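Local structure of enoyl-acyl carrier protein reductase (Uncultured bacterium, 6KIA) at residues D20-F25 with F156-M161; T47-T52 with R80-P85; D116-A121 with G198-M203. The protein probably catalyses the NADH-dependent reduction of enoyl-acyl carrier protein in bacterial fatty acid synthesis, as a triclosan-resistant enoyl reductase of a novel type. All blocks are in the same frame, centred on the assembly; numbering follows the deposited sequence.

Contact 1 of 3, residues D20-F25 with F156-M161. With NAI (1,4-dihydronicotinamide adenine dinucleotide), chain D.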
loop_
_atom_site.group_PDB
_atom_site.type_symbol
_atom_site.label_atom_id
_atom_site.label_comp_id
_atom_site.label_asym_id
_atom_site.label_seq_id
_atom_site.Cartn_x
_atom_site.Cartn_y
_atom_site.Cartn_z
ATOM N N ASP A 20 -22.843 -12.271 2.987
ATOM C CA ASP A 20 -21.518 -12.168 3.591
ATOM C C ASP A 20 -21.077 -10.711 3.538
ATOM O O ASP A 20 -21.550 -9.955 2.694
ATOM C CB ASP A 20 -20.523 -13.082 2.882
ATOM C CG ASP A 20 -20.875 -14.549 3.050
ATOM O OD1 ASP A 20 -21.521 -14.899 4.072
ATOM O OD2 ASP A 20 -20.535 -15.346 2.157
ATOM N N VAL A 21 -20.193 -10.309 4.450
ATOM C CA VAL A 21 -19.917 -8.888 4.649
ATOM C C VAL A 21 -18.448 -8.579 4.410
ATOM O O VAL A 21 -17.572 -9.236 4.956
ATOM C CB VAL A 21 -20.288 -8.437 6.073
ATOM C CG1 VAL A 21 -20.032 -6.942 6.279
ATOM C CG2 VAL A 21 -21.779 -8.746 6.338
ATOM N N PHE A 22 -18.204 -7.592 3.561
ATOM C CA PHE A 22 -16.856 -7.138 3.258
ATOM C C PHE A 22 -16.612 -5.804 3.942
ATOM O O PHE A 22 -17.376 -4.857 3.744
ATOM C CB PHE A 22 -16.665 -7.008 1.742
ATOM C CG PHE A 22 -15.296 -6.522 1.341
ATOM C CD1 PHE A 22 -15.030 -5.168 1.240
ATOM C CD2 PHE A 22 -14.290 -7.428 1.032
ATOM C CE1 PHE A 22 -13.758 -4.716 0.856
ATOM C CE2 PHE A 22 -13.029 -6.998 0.636
ATOM C CZ PHE A 22 -12.761 -5.638 0.552
ATOM N N VAL A 23 -15.555 -5.726 4.754
ATOM C CA VAL A 23 -15.288 -4.522 5.515
ATOM C C VAL A 23 -13.988 -3.890 5.049
ATOM O O VAL A 23 -12.936 -4.500 5.170
ATOM C CB VAL A 23 -15.198 -4.798 7.020
ATOM C CG1 VAL A 23 -14.977 -3.484 7.782
ATOM C CG2 VAL A 23 -16.478 -5.472 7.509
ATOM N N LEU A 24 -14.078 -2.680 4.509
ATOM C CA LEU A 24 -12.891 -1.954 4.068
ATOM C C LEU A 24 -12.314 -1.189 5.238
ATOM O O LEU A 24 -12.899 -0.208 5.694
ATOM C CB LEU A 24 -13.209 -1.018 2.897
ATOM C CG LEU A 24 -11.950 -0.400 2.255
ATOM C CD1 LEU A 24 -11.062 -1.478 1.608
ATOM C CD2 LEU A 24 -12.306 0.716 1.279
ATOM N N PHE A 25 -11.174 -1.665 5.737
ATOM C CA PHE A 25 -10.543 -1.065 6.904
ATOM C C PHE A 25 -9.464 -0.075 6.436
ATOM O O PHE A 25 -8.261 -0.365 6.459
ATOM C CB PHE A 25 -9.977 -2.152 7.830
ATOM C CG PHE A 25 -9.689 -1.657 9.235
ATOM C CD1 PHE A 25 -10.725 -1.509 10.156
ATOM C CD2 PHE A 25 -8.407 -1.291 9.609
ATOM C CE1 PHE A 25 -10.477 -1.044 11.433
ATOM C CE2 PHE A 25 -8.147 -0.823 10.912
ATOM C CZ PHE A 25 -9.183 -0.701 11.817
ATOM N N PHE A 156 -14.990 -10.656 5.626
ATOM C CA PHE A 156 -13.732 -10.363 4.942
ATOM C C PHE A 156 -13.331 -8.957 5.371
ATOM O O PHE A 156 -13.954 -7.966 4.967
ATOM C CB PHE A 156 -13.967 -10.458 3.413
ATOM C CG PHE A 156 -12.720 -10.426 2.551
ATOM C CD1 PHE A 156 -12.681 -11.157 1.368
ATOM C CD2 PHE A 156 -11.566 -9.778 2.961
ATOM C CE1 PHE A 156 -11.528 -11.152 0.548
ATOM C CE2 PHE A 156 -10.418 -9.773 2.149
ATOM C CZ PHE A 156 -10.412 -10.474 0.967
ATOM N N PHE A 157 -12.302 -8.867 6.215
ATOM C CA PHE A 157 -11.806 -7.577 6.683
ATOM C C PHE A 157 -10.584 -7.218 5.856
ATOM O O PHE A 157 -9.581 -7.922 5.932
ATOM C CB PHE A 157 -11.429 -7.618 8.179
ATOM C CG PHE A 157 -12.592 -7.828 9.110
ATOM C CD1 PHE A 157 -13.306 -6.746 9.615
ATOM C CD2 PHE A 157 -12.937 -9.098 9.499
ATOM C CE1 PHE A 157 -14.360 -6.933 10.500
ATOM C CE2 PHE A 157 -13.978 -9.307 10.384
ATOM C CZ PHE A 157 -14.714 -8.216 10.877
ATOM N N ALA A 158 -10.669 -6.158 5.047
ATOM C CA ALA A 158 -9.554 -5.790 4.166
ATOM C C ALA A 158 -8.835 -4.519 4.668
ATOM O O ALA A 158 -9.342 -3.396 4.562
ATOM C CB ALA A 158 -10.063 -5.596 2.733
ATOM N N HIS A 159 -7.652 -4.713 5.235
ATOM C CA HIS A 159 -6.838 -3.611 5.767
ATOM C C HIS A 159 -6.083 -2.948 4.637
ATOM O O HIS A 159 -5.538 -3.639 3.790
ATOM C CB HIS A 159 -5.889 -4.179 6.820
ATOM C CG HIS A 159 -4.908 -3.205 7.388
ATOM N ND1 HIS A 159 -3.724 -2.892 6.752
ATOM C CD2 HIS A 159 -4.877 -2.558 8.579
ATOM C CE1 HIS A 159 -3.037 -2.048 7.499
ATOM N NE2 HIS A 159 -3.712 -1.832 8.615
ATOM N N THR A 160 -6.044 -1.615 4.622
ATOM C CA THR A 160 -5.328 -0.900 3.557
ATOM C C THR A 160 -4.423 0.179 4.116
ATOM O O THR A 160 -3.741 0.865 3.355
ATOM C CB THR A 160 -6.291 -0.199 2.558
ATOM O OG1 THR A 160 -6.963 0.867 3.242
ATOM C CG2 THR A 160 -7.307 -1.171 1.957
ATOM N N MET A 161 -4.438 0.379 5.434
ATOM C CA MET A 161 -3.843 1.584 6.008
ATOM C C MET A 161 -2.337 1.601 5.924
ATOM O O MET A 161 -1.677 0.640 6.302
ATOM C CB MET A 161 -4.245 1.733 7.484
ATOM C CG MET A 161 -5.734 1.820 7.687
ATOM S SD MET A 161 -6.187 1.973 9.417
ATOM C CE MET A 161 -7.952 2.295 9.293
HETATM P PA NAI D . -3.993 5.155 -1.126
HETATM O O1A NAI D . -5.172 5.041 -2.043
HETATM O O2A NAI D . -3.519 6.555 -0.787
HETATM O O5B NAI D . -4.339 4.322 0.183
HETATM C C5B NAI D . -3.799 4.717 1.428
HETATM C C4B NAI D . -4.724 4.009 2.466
HETATM O O4B NAI D . -4.081 4.302 3.848
HETATM C C3B NAI D . -5.917 4.486 2.484
HETATM O O3B NAI D . -6.943 3.427 2.671
HETATM C C2B NAI D . -5.935 5.532 3.764
HETATM O O2B NAI D . -7.331 5.788 4.167
HETATM C C1B NAI D . -5.223 4.931 4.652
HETATM N N9A NAI D . -4.509 5.890 5.520
HETATM C C8A NAI D . -3.527 6.788 5.328
HETATM N N7A NAI D . -3.285 7.390 6.491
HETATM C C5A NAI D . -4.118 6.856 7.416
HETATM C C6A NAI D . -4.226 7.176 8.760
HETATM N N6A NAI D . -3.550 8.115 9.612
HETATM N N1A NAI D . -5.134 6.516 9.498
HETATM C C2A NAI D . -5.931 5.563 8.922
HETATM N N3A NAI D . -5.818 5.242 7.578
HETATM C C4A NAI D . -4.891 5.919 6.831
HETATM O O3 NAI D . -2.668 4.393 -1.759
HETATM P PN NAI D . -2.362 2.816 -1.904
HETATM O O1N NAI D . -3.444 2.143 -2.690
HETATM O O2N NAI D . -1.001 2.786 -2.581
HETATM O O5D NAI D . -2.277 2.214 -0.429
HETATM C C5D NAI D . -3.088 1.123 -0.025
HETATM C C4D NAI D . -2.152 0.022 0.523
HETATM O O4D NAI D . -1.463 -0.484 -0.481
HETATM C C3D NAI D . -1.115 0.618 1.473
HETATM O O3D NAI D . -1.002 -0.113 2.647
HETATM C C2D NAI D . 0.180 0.461 0.646
HETATM O O2D NAI D . 1.340 0.519 1.549
HETATM C C1D NAI D . 0.022 -0.678 0.025
HETATM N N1N NAI D . 0.898 -0.845 -1.133
HETATM C C2N NAI D . 1.110 0.170 -2.042
HETATM C C3N NAI D . 2.006 -0.019 -3.102
HETATM C C7N NAI D . 2.236 1.073 -4.146
HETATM O O7N NAI D . 3.224 1.046 -4.874
HETATM N N7N NAI D . 1.280 2.116 -4.267
HETATM C C4N NAI D . 2.679 -1.219 -3.280
HETATM C C5N NAI D . 2.418 -2.260 -2.382
HETATM C C6N NAI D . 1.534 -2.063 -1.315
#
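Strands 21-25 and 156-159 run parallel as neighbours in the Rossmann-type sheet, and just beyond the end of the second one the bound NADH is gripped. Five backbone bonds zip them together from Phe156 N to Val21 O through to Thr160 N to Phe25 O; the straightest, Val23 N to Phe156 O, is 2.8 Å long with 176° at the hydrogen. The last two bonds, to Ala158 O and Phe25 O, come in from above the carbonyl planes.

On the face carrying Phe22, Phe156 and Ala158, both Phe side chains place CG anti to the backbone N and lie side by side. The Phe22 ring puts CE2 over the centre of one face of the Phe156 ring, the planes inclined at 57°, while Phe22 CZ presses on Ala158 CB at 3.5 Å. On the other face, Val23 CB rests against Phe157 CD1 at 3.8 Å. Phe25, also anti, crosses the extended Met161 chain obliquely: Phe25 CE2 packs 3.5 Å from the methyl Met161 CE, and Met161 SD, 4.7 Å from the centroid of the Phe25 ring, makes an oblique Met-aromatic contact. Met161 CG in turn packs 3.4 Å from N3A of the NADH adenine. Thr160 OG1 occupies the crowded position between its own N and carbonyl carbon (chi1 68°). From there Thr160 OG1 donates to ribose O3B of NADH at 2.6 Å, and Thr160 O accepts from O3D of NADH at 3.0 Å.

Helix 34-43 packs on Phe22 and Ala158, helix 120-146 on Val23, Phe25 and Phe157, and strands 47-56 and 234-240 flank the pair.

Contact 2 of 3, residues T47-T52 with R80-P85; sequences TIVGIT and RIINVP
One margin of the Rossmann-type sheet is formed here, where strand 80-83 runs parallel to strand 47-56, the local axes of the two segments inclined at 32°. Arg80 is held at both backbone ends: its N makes a weak bond to Ile48 O, and Arg80 O accepts from Gly50 N at 2.9 Å. Gly50 O then takes Ile82 N at 3.0 Å, nearly along the C=O axis. Water 1 also bridges Ile48 O and Arg80 N.

Helix 67-77 links the two strands, as in the beta-alpha-beta crossover of a Rossmann fold, and Ile81 points to the face it covers. Gly50 presents no side chain on that face, and Ile81 CG1 packs 3.9 Å from Gly50 O. Ile81 CG2, anti to the backbone N, reaches Thr52 CB at 3.9 Å. On the other face, Val49 CG1, likewise anti, meets the CD1 tip of Ile82 obliquely at 4.1 Å.

An inverse gamma turn centred on Asn83 closes with Val84 N bonded to Ile82 O, the chain turning a corner at Val84, and water 2 accepts from Thr52 N at 3.0 Å. Thr52 OG1, anti to its own N, is bonded to Gly54 N and Glu27, whereas Arg80 NH1 forms a salt bridge with Glu144 of helix 120-146.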
loop_
_atom_site.group_PDB
_atom_site.type_symbol
_atom_site.label_atom_id
_atom_site.label_comp_id
_atom_site.label_asym_id
_atom_site.label_seq_id
_atom_site.Cartn_x
_atom_site.Cartn_y
_atom_site.Cartn_z
ATOM N N THR A 47 -22.247 -7.659 0.950
ATOM C CA THR A 47 -22.524 -6.384 1.578
ATOM C C THR A 47 -21.238 -5.638 1.886
ATOM O O THR A 47 -20.338 -6.179 2.519
ATOM C CB THR A 47 -23.298 -6.572 2.862
ATOM O OG1 THR A 47 -24.504 -7.278 2.555
ATOM C CG2 THR A 47 -23.645 -5.223 3.472
ATOM N N ILE A 48 -21.159 -4.408 1.401
ATOM C CA ILE A 48 -19.964 -3.585 1.528
ATOM C C ILE A 48 -20.123 -2.609 2.689
ATOM O O ILE A 48 -21.092 -1.850 2.756
ATOM C CB ILE A 48 -19.669 -2.785 0.225
ATOM C CG1 ILE A 48 -19.690 -3.684 -1.033
ATOM C CG2 ILE A 48 -18.390 -1.970 0.374
ATOM C CD1 ILE A 48 -18.692 -4.865 -1.047
ATOM N N VAL A 49 -19.179 -2.651 3.622
ATOM C CA VAL A 49 -19.138 -1.721 4.742
ATOM C C VAL A 49 -17.722 -1.143 4.815
ATOM O O VAL A 49 -16.760 -1.789 4.405
ATOM C CB VAL A 49 -19.548 -2.412 6.071
ATOM C CG1 VAL A 49 -19.510 -1.433 7.251
ATOM C CG2 VAL A 49 -20.943 -2.997 5.919
ATOM N N GLY A 50 -17.599 0.106 5.248
ATOM C CA GLY A 50 -16.293 0.707 5.426
ATOM C C GLY A 50 -16.176 1.646 6.611
ATOM O O GLY A 50 -17.163 2.030 7.253
ATOM N N ILE A 51 -14.941 2.038 6.904
ATOM C CA ILE A 51 -14.661 3.015 7.938
ATOM C C ILE A 51 -14.357 4.376 7.325
ATOM O O ILE A 51 -14.189 4.507 6.104
ATOM C CB ILE A 51 -13.482 2.555 8.848
ATOM C CG1 ILE A 51 -12.168 2.380 8.074
ATOM C CG2 ILE A 51 -13.819 1.212 9.501
ATOM C CD1 ILE A 51 -11.307 3.629 7.935
ATOM N N THR A 52 -14.282 5.389 8.175
ATOM C CA THR A 52 -13.803 6.705 7.758
ATOM C C THR A 52 -12.724 7.120 8.754
ATOM O O THR A 52 -12.736 6.672 9.903
ATOM C CB THR A 52 -14.953 7.755 7.718
ATOM O OG1 THR A 52 -14.429 9.057 7.427
ATOM C CG2 THR A 52 -15.656 7.817 9.052
ATOM N N ARG A 80 -22.320 1.097 3.300
ATOM C CA ARG A 80 -22.414 1.890 4.515
ATOM C C ARG A 80 -21.053 2.226 5.104
ATOM O O ARG A 80 -20.130 1.418 5.063
ATOM C CB ARG A 80 -23.226 1.156 5.575
ATOM C CG ARG A 80 -24.731 1.195 5.374
ATOM C CD ARG A 80 -25.407 1.098 6.727
ATOM N NE ARG A 80 -24.708 1.947 7.689
ATOM C CZ ARG A 80 -24.707 1.754 9.003
ATOM N NH1 ARG A 80 -24.037 2.582 9.794
ATOM N NH2 ARG A 80 -25.378 0.736 9.522
ATOM N N ILE A 81 -20.931 3.444 5.615
ATOM C CA ILE A 81 -19.734 3.842 6.344
ATOM C C ILE A 81 -20.109 4.048 7.796
ATOM O O ILE A 81 -21.104 4.702 8.097
ATOM C CB ILE A 81 -19.081 5.095 5.743
ATOM C CG1 ILE A 81 -18.170 4.644 4.604
ATOM C CG2 ILE A 81 -18.204 5.824 6.755
ATOM C CD1 ILE A 81 -18.076 5.585 3.484
ATOM N N ILE A 82 -19.342 3.442 8.696
ATOM C CA ILE A 82 -19.588 3.603 10.126
ATOM C C ILE A 82 -18.929 4.896 10.570
ATOM O O ILE A 82 -17.712 5.070 10.417
ATOM C CB ILE A 82 -19.069 2.395 10.921
ATOM C CG1 ILE A 82 -19.847 1.141 10.504
ATOM C CG2 ILE A 82 -19.186 2.641 12.431
ATOM C CD1 ILE A 82 -19.334 -0.144 11.105
ATOM N N ASN A 83 -19.734 5.837 11.063
ATOM C CA ASN A 83 -19.252 7.207 11.213
ATOM C C ASN A 83 -18.520 7.424 12.538
ATOM O O ASN A 83 -19.016 8.091 13.447
ATOM C CB ASN A 83 -20.406 8.200 11.098
ATOM C CG ASN A 83 -19.931 9.593 10.762
ATOM O OD1 ASN A 83 -18.729 9.833 10.629
ATOM N ND2 ASN A 83 -20.866 10.536 10.677
ATOM N N VAL A 84 -17.315 6.877 12.616
ATOM C CA VAL A 84 -16.434 7.050 13.758
ATOM C C VAL A 84 -15.065 7.441 13.194
ATOM O O VAL A 84 -14.595 6.814 12.249
ATOM C CB VAL A 84 -16.337 5.777 14.606
ATOM C CG1 VAL A 84 -15.263 5.916 15.678
ATOM C CG2 VAL A 84 -17.707 5.430 15.209
ATOM N N PRO A 85 -14.460 8.525 13.717
ATOM C CA PRO A 85 -13.187 8.958 13.114
ATOM C C PRO A 85 -12.007 8.047 13.462
ATOM O O PRO A 85 -11.363 8.230 14.502
ATOM C CB PRO A 85 -12.988 10.364 13.689
ATOM C CG PRO A 85 -13.773 10.366 14.969
ATOM C CD PRO A 85 -14.949 9.466 14.744
HETATM O O HOH W 1 -23.730 -1.641 3.377
HETATM O O HOH W 2 -15.033 4.494 10.941
#

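Contact 3 of 3, residues D116-A121 with G198-M203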
loop_
_atom_site.group_PDB
_atom_site.type_symbol
_atom_site.label_atom_id
_atom_site.label_comp_id
_atom_site.label_asym_id
_atom_site.label_seq_id
_atom_site.Cartn_x
_atom_site.Cartn_y
_atom_site.Cartn_z
ATOM N N ASP A 116 18.385 18.550 15.838
ATOM C CA ASP A 116 17.332 18.794 16.840
ATOM C C ASP A 116 16.941 17.514 17.562
ATOM O O ASP A 116 16.822 16.450 16.954
ATOM C CB ASP A 116 16.093 19.431 16.201
ATOM C CG ASP A 116 16.244 20.934 15.970
ATOM O OD1 ASP A 116 17.094 21.580 16.623
ATOM O OD2 ASP A 116 15.499 21.475 15.125
ATOM N N LYS A 117 16.718 17.625 18.868
ATOM C CA LYS A 117 16.415 16.448 19.673
ATOM C C LYS A 117 15.017 16.594 20.253
ATOM O O LYS A 117 14.574 17.705 20.534
ATOM C CB LYS A 117 17.448 16.281 20.788
ATOM C CG LYS A 117 18.841 15.906 20.243
ATOM C CD LYS A 117 18.826 14.724 19.307
ATOM C CE LYS A 117 20.220 14.512 18.765
ATOM N NZ LYS A 117 20.370 13.386 17.824
ATOM N N LEU A 118 14.324 15.475 20.446
ATOM C CA LEU A 118 12.951 15.515 20.935
ATOM C C LEU A 118 12.808 14.989 22.365
ATOM O O LEU A 118 13.565 14.119 22.801
ATOM C CB LEU A 118 12.037 14.721 19.983
ATOM C CG LEU A 118 11.863 15.323 18.587
ATOM C CD1 LEU A 118 11.169 14.353 17.623
ATOM C CD2 LEU A 118 11.048 16.595 18.698
ATOM N N ASP A 119 11.835 15.549 23.079
ATOM C CA ASP A 119 11.416 15.084 24.398
ATOM C C ASP A 119 10.650 13.783 24.262
ATOM O O ASP A 119 9.426 13.783 24.078
ATOM C CB ASP A 119 10.553 16.159 25.068
ATOM C CG ASP A 119 10.147 15.807 26.498
ATOM O OD1 ASP A 119 10.460 14.700 26.985
ATOM O OD2 ASP A 119 9.538 16.680 27.149
ATOM N N TRP A 120 11.364 12.673 24.386
ATOM C CA TRP A 120 10.767 11.381 24.099
ATOM C C TRP A 120 9.762 10.932 25.143
ATOM O O TRP A 120 8.869 10.152 24.830
ATOM C CB TRP A 120 11.853 10.318 23.925
ATOM C CG TRP A 120 12.647 10.519 22.650
ATOM C CD1 TRP A 120 13.948 10.936 22.547
ATOM C CD2 TRP A 120 12.168 10.371 21.304
ATOM N NE1 TRP A 120 14.314 11.028 21.218
ATOM C CE2 TRP A 120 13.239 10.681 20.438
ATOM C CE3 TRP A 120 10.941 9.986 20.746
ATOM C CZ2 TRP A 120 13.116 10.629 19.053
ATOM C CZ3 TRP A 120 10.826 9.934 19.362
ATOM C CH2 TRP A 120 11.905 10.253 18.537
ATOM N N ALA A 121 9.886 11.434 26.371
ATOM C CA ALA A 121 8.899 11.153 27.406
ATOM C C ALA A 121 7.550 11.729 27.010
ATOM O O ALA A 121 6.516 11.040 27.092
ATOM C CB ALA A 121 9.352 11.714 28.736
ATOM N N GLY A 198 13.333 11.657 12.097
ATOM C CA GLY A 198 13.158 10.385 11.406
ATOM C C GLY A 198 12.673 9.308 12.360
ATOM O O GLY A 198 11.789 8.521 12.024
ATOM N N LYS A 199 13.236 9.285 13.566
ATOM C CA LYS A 199 12.842 8.304 14.574
ATOM C C LYS A 199 11.363 8.442 14.930
ATOM O O LYS A 199 10.643 7.438 15.051
ATOM C CB LYS A 199 13.736 8.446 15.819
ATOM C CG LYS A 199 15.136 7.935 15.546
ATOM C CD LYS A 199 16.128 8.179 16.697
ATOM C CE LYS A 199 17.524 7.712 16.265
ATOM N NZ LYS A 199 18.614 7.945 17.283
ATOM N N LEU A 200 10.908 9.681 15.058
ATOM C CA LEU A 200 9.501 9.958 15.338
ATOM C C LEU A 200 8.607 9.474 14.193
ATOM O O LEU A 200 7.586 8.792 14.415
ATOM C CB LEU A 200 9.296 11.459 15.562
ATOM C CG LEU A 200 7.846 11.900 15.696
ATOM C CD1 LEU A 200 7.201 11.179 16.882
ATOM C CD2 LEU A 200 7.775 13.403 15.876
ATOM N N ILE A 201 9.007 9.833 12.974
ATOM C CA ILE A 201 8.282 9.411 11.779
ATOM C C ILE A 201 8.180 7.886 11.692
ATOM O O ILE A 201 7.108 7.364 11.434
ATOM C CB ILE A 201 8.928 9.977 10.512
ATOM C CG1 ILE A 201 8.718 11.492 10.474
ATOM C CG2 ILE A 201 8.345 9.315 9.260
ATOM C CD1 ILE A 201 9.484 12.179 9.380
ATOM N N LEU A 202 9.277 7.174 11.941
ATOM C CA LEU A 202 9.258 5.707 11.925
ATOM C C LEU A 202 8.320 5.126 12.996
ATOM O O LEU A 202 7.680 4.108 12.767
ATOM C CB LEU A 202 10.674 5.157 12.121
ATOM C CG LEU A 202 11.647 5.248 10.940
ATOM C CD1 LEU A 202 13.045 4.917 11.423
ATOM C CD2 LEU A 202 11.245 4.287 9.850
ATOM N N MET A 203 8.266 5.757 14.178
ATOM C CA MET A 203 7.296 5.332 15.198
ATOM C C MET A 203 5.849 5.478 14.676
ATOM O O MET A 203 4.983 4.584 14.853
ATOM C CB MET A 203 7.493 6.152 16.473
ATOM C CG MET A 203 8.847 5.936 17.097
ATOM S SD MET A 203 9.087 7.016 18.517
ATOM C CE MET A 203 7.448 7.052 19.198
HETATM O O HOH W 3 18.813 10.872 16.732
#
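Trp120 carries its indole on a side chain with CG anti to the carbonyl carbon (chi1 -70°) and the ring turned by chi2 109°, so that the far corner of the six-membered ring, CH2 and CZ3, reaches helix 196-219. Met203 shares that first torsion, but a bend at chi3 (36°) delivers its sulfur to the corner: Met203 SD lies 3.5 Å from Trp120 CZ3, an oblique Met-aromatic contact. Trp120 CH2 meets Lys199 CB at 3.7 Å, with the two side chains crossing at about a right angle. The backbone N of Leu200 sits at the ring edge, in its plane.

Leu118 CB lies above one face of the indole, offset toward the rim. Leu118 CD1 meets Leu200 CD2 at 3.9 Å, again nearly at right angles, the Leu200 CG being anti to the backbone N. On the solvent side, water 3 accepts a hydrogen bond from Lys199 NZ and a weak one from Lys117 NZ.

Asp119 sits at the N-cap of helix 120-146, its OD1 bonded weakly to His122 N, while Asp196 accepts from Leu118 N and weakly from Trp120 NE1. Helix 101-105 flanks both leucines, and Ile123 of helix 120-146 packs against Leu118, Leu200 and Met203.

Overall arrangement
Contacts 1 and 2 are adjoining parts of one sheet, their centres 10 Å apart, with strand 21-25 lying between strands 47-56 and 155-159. Probable hydrogen bonds from Phe22 N to Thr47 O and from Leu24 N to Val49 O, each 2.8 Å, join them, and Met161 CE packs on Ile51 CD1 at 3.9 Å. Contact 2 is nested in the chain loop that contact 1 closes. NADH touches contact 1 directly. The side chain of Ile51 is about 6 Å from the bound NADH. Contact 3 lies apart, its centre about 32 Å from that of contact 1, and the side chain of Met203 about 13 Å from NADH; helix 120-146, which starts there, also packs against both strand contacts.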